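PDB 2GPY: O-methyltransferase from Bacillus halodurans, which probably transfers a methyl group from S-adenosylmethionine to a hydroxyl oxygen of an acceptor that the structure does not identify. Local coordinates for the interface of chains A and B. Coordinates in Å, arbitrary orientation; residue numbers count along the deposited sequence, not the author numbering. Chains: chain A/B, O-methyltransferase.

The interface of chains A and B. Residues chain A 44-45, 48; chain B 198-200, 202, 210, 212.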
loop_
_atom_site.group_PDB
_atom_site.type_symbol
_atom_site.label_atom_id
_atom_site.label_comp_id
_atom_site.label_asym_id
_atom_site.label_seq_id
_atom_site.Cartn_x
_atom_site.Cartn_y
_atom_site.Cartn_z
ATOM N N GLU A 44 9.593 4.961 -5.605
ATOM C CA GLU A 44 9.434 3.499 -5.428
ATOM C C GLU A 44 8.319 3.216 -4.415
ATOM O O GLU A 44 7.512 2.313 -4.634
ATOM C CB GLU A 44 10.725 2.803 -4.962
ATOM C CG GLU A 44 11.843 2.755 -5.954
ATOM C CD GLU A 44 11.515 2.074 -7.271
ATOM O OE1 GLU A 44 10.723 1.107 -7.315
ATOM O OE2 GLU A 44 12.082 2.523 -8.270
ATOM N N SER A 45 8.275 3.968 -3.311
ATOM C CA SER A 45 7.212 3.801 -2.286
ATOM C C SER A 45 5.804 4.055 -2.862
ATOM O O SER A 45 4.900 3.239 -2.690
ATOM C CB SER A 45 7.471 4.673 -1.043
ATOM O OG SER A 45 8.764 4.410 -0.529
ATOM N N HIS A 48 4.722 1.323 -5.161
ATOM C CA HIS A 48 4.327 0.138 -4.384
ATOM C C HIS A 48 2.942 0.272 -3.798
ATOM O O HIS A 48 2.182 -0.672 -3.839
ATOM C CB HIS A 48 5.298 -0.149 -3.245
ATOM C CG HIS A 48 5.411 -1.614 -2.916
ATOM N ND1 HIS A 48 5.815 -2.544 -3.848
ATOM C CD2 HIS A 48 5.184 -2.301 -1.773
ATOM C CE1 HIS A 48 5.877 -3.743 -3.282
ATOM N NE2 HIS A 48 5.493 -3.625 -2.022
ATOM N N ASP B 198 7.045 -9.089 -5.165
ATOM C CA ASP B 198 7.538 -7.770 -5.365
ATOM C C ASP B 198 7.532 -7.190 -3.951
ATOM O O ASP B 198 6.478 -6.869 -3.431
ATOM C CB ASP B 198 6.491 -7.064 -6.198
ATOM C CG ASP B 198 7.017 -5.910 -6.888
ATOM O OD1 ASP B 198 7.786 -5.148 -6.244
ATOM O OD2 ASP B 198 6.654 -5.769 -8.071
ATOM N N THR B 199 8.690 -7.073 -3.322
ATOM C CA THR B 199 8.723 -6.717 -1.889
ATOM C C THR B 199 9.404 -5.372 -1.647
ATOM O O THR B 199 10.488 -5.111 -2.181
ATOM C CB THR B 199 9.425 -7.819 -1.054
ATOM O OG1 THR B 199 8.702 -9.052 -1.177
ATOM C CG2 THR B 199 9.503 -7.426 0.446
ATOM N N ARG B 200 8.758 -4.516 -0.863
ATOM C CA ARG B 200 9.384 -3.287 -0.376
ATOM C C ARG B 200 9.207 -3.209 1.127
ATOM O O ARG B 200 8.255 -3.784 1.680
ATOM C CB ARG B 200 8.785 -2.044 -1.039
ATOM C CG ARG B 200 8.827 -2.101 -2.561
ATOM C CD ARG B 200 9.172 -0.770 -3.172
ATOM N NE ARG B 200 10.615 -0.577 -3.225
ATOM C CZ ARG B 200 11.281 0.337 -2.533
ATOM N NH1 ARG B 200 10.636 1.168 -1.725
ATOM N NH2 ARG B 200 12.598 0.420 -2.658
ATOM N N PHE B 202 8.577 -0.707 4.287
ATOM C CA PHE B 202 8.089 0.637 4.629
ATOM C C PHE B 202 8.551 1.023 6.030
ATOM O O PHE B 202 8.378 0.244 6.957
ATOM C CB PHE B 202 6.555 0.699 4.566
ATOM C CG PHE B 202 5.990 0.845 3.165
ATOM C CD1 PHE B 202 6.829 0.967 2.053
ATOM C CD2 PHE B 202 4.615 0.906 2.966
ATOM C CE1 PHE B 202 6.307 1.100 0.762
ATOM C CE2 PHE B 202 4.080 1.045 1.681
ATOM C CZ PHE B 202 4.935 1.147 0.576
ATOM N N ILE B 210 6.071 -5.295 2.675
ATOM C CA ILE B 210 4.854 -5.573 1.905
ATOM C C ILE B 210 5.290 -6.284 0.645
ATOM O O ILE B 210 5.933 -5.697 -0.230
ATOM C CB ILE B 210 4.111 -4.294 1.553
ATOM C CG1 ILE B 210 3.755 -3.551 2.850
ATOM C CG2 ILE B 210 2.835 -4.606 0.792
ATOM C CD1 ILE B 210 4.024 -2.122 2.706
ATOM N N ILE B 212 4.144 -8.126 -2.649
ATOM C CA ILE B 212 3.001 -8.273 -3.519
ATOM C C ILE B 212 3.209 -9.463 -4.464
ATOM O O ILE B 212 4.165 -9.502 -5.236
ATOM C CB ILE B 212 2.757 -6.993 -4.366
ATOM C CG1 ILE B 212 2.794 -5.740 -3.457
ATOM C CG2 ILE B 212 1.425 -7.099 -5.128
ATOM C CD1 ILE B 212 2.502 -4.420 -4.248
HETATM O O HOH W 1 7.143 -2.412 -6.066
#
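A:His48 reaches from a helix of one subunit onto the sheet of the other, and both of its ring nitrogens find polar partners there. NE2 donates to the main-chain oxygen O of B:Ile210 at 2.8 Å, fairly straight at the hydrogen (161°); the acceptor lies close to the imidazole plane, whereas the nitrogen stands above the carbonyl plane. On the other nitrogen, ND1 meets a water at 2.6 Å, which the carboxylate of B:Asp198 is suited to take, its OD1 lying 2.8 Å from the water oxygen. Histidine suits this place because its flat faces also accept hydrocarbon. The aliphatic stem of B:Arg200 offers CG, 3.3 Å from the centroid of the A:His48 ring, and the slender CD1 branch of B:Ile212 covers the opposite face, nearer the rim. Together with this packing, the contacts at the two nitrogens are likely to hold the ring's rotation. CZ of B:Phe202 packs loosely against CB of A:His48. A leucine here would probably still fill some of this slot but leave the B:Ile210 carbonyl and the water without their imidazole partner. Bends at chi2 and chi3 (85°) carry the arginine chain on toward A:Glu44, whose CB lies over the flat guanidinium, 3.5 Å from CZ of B:Arg200. The opposite charges make no direct contact, though they may attract weakly. The patch joins helix 40-53 to strands 197-202 and 208-213 and recurs by two-fold symmetry, consistent with the dimers common among such methyltransferases.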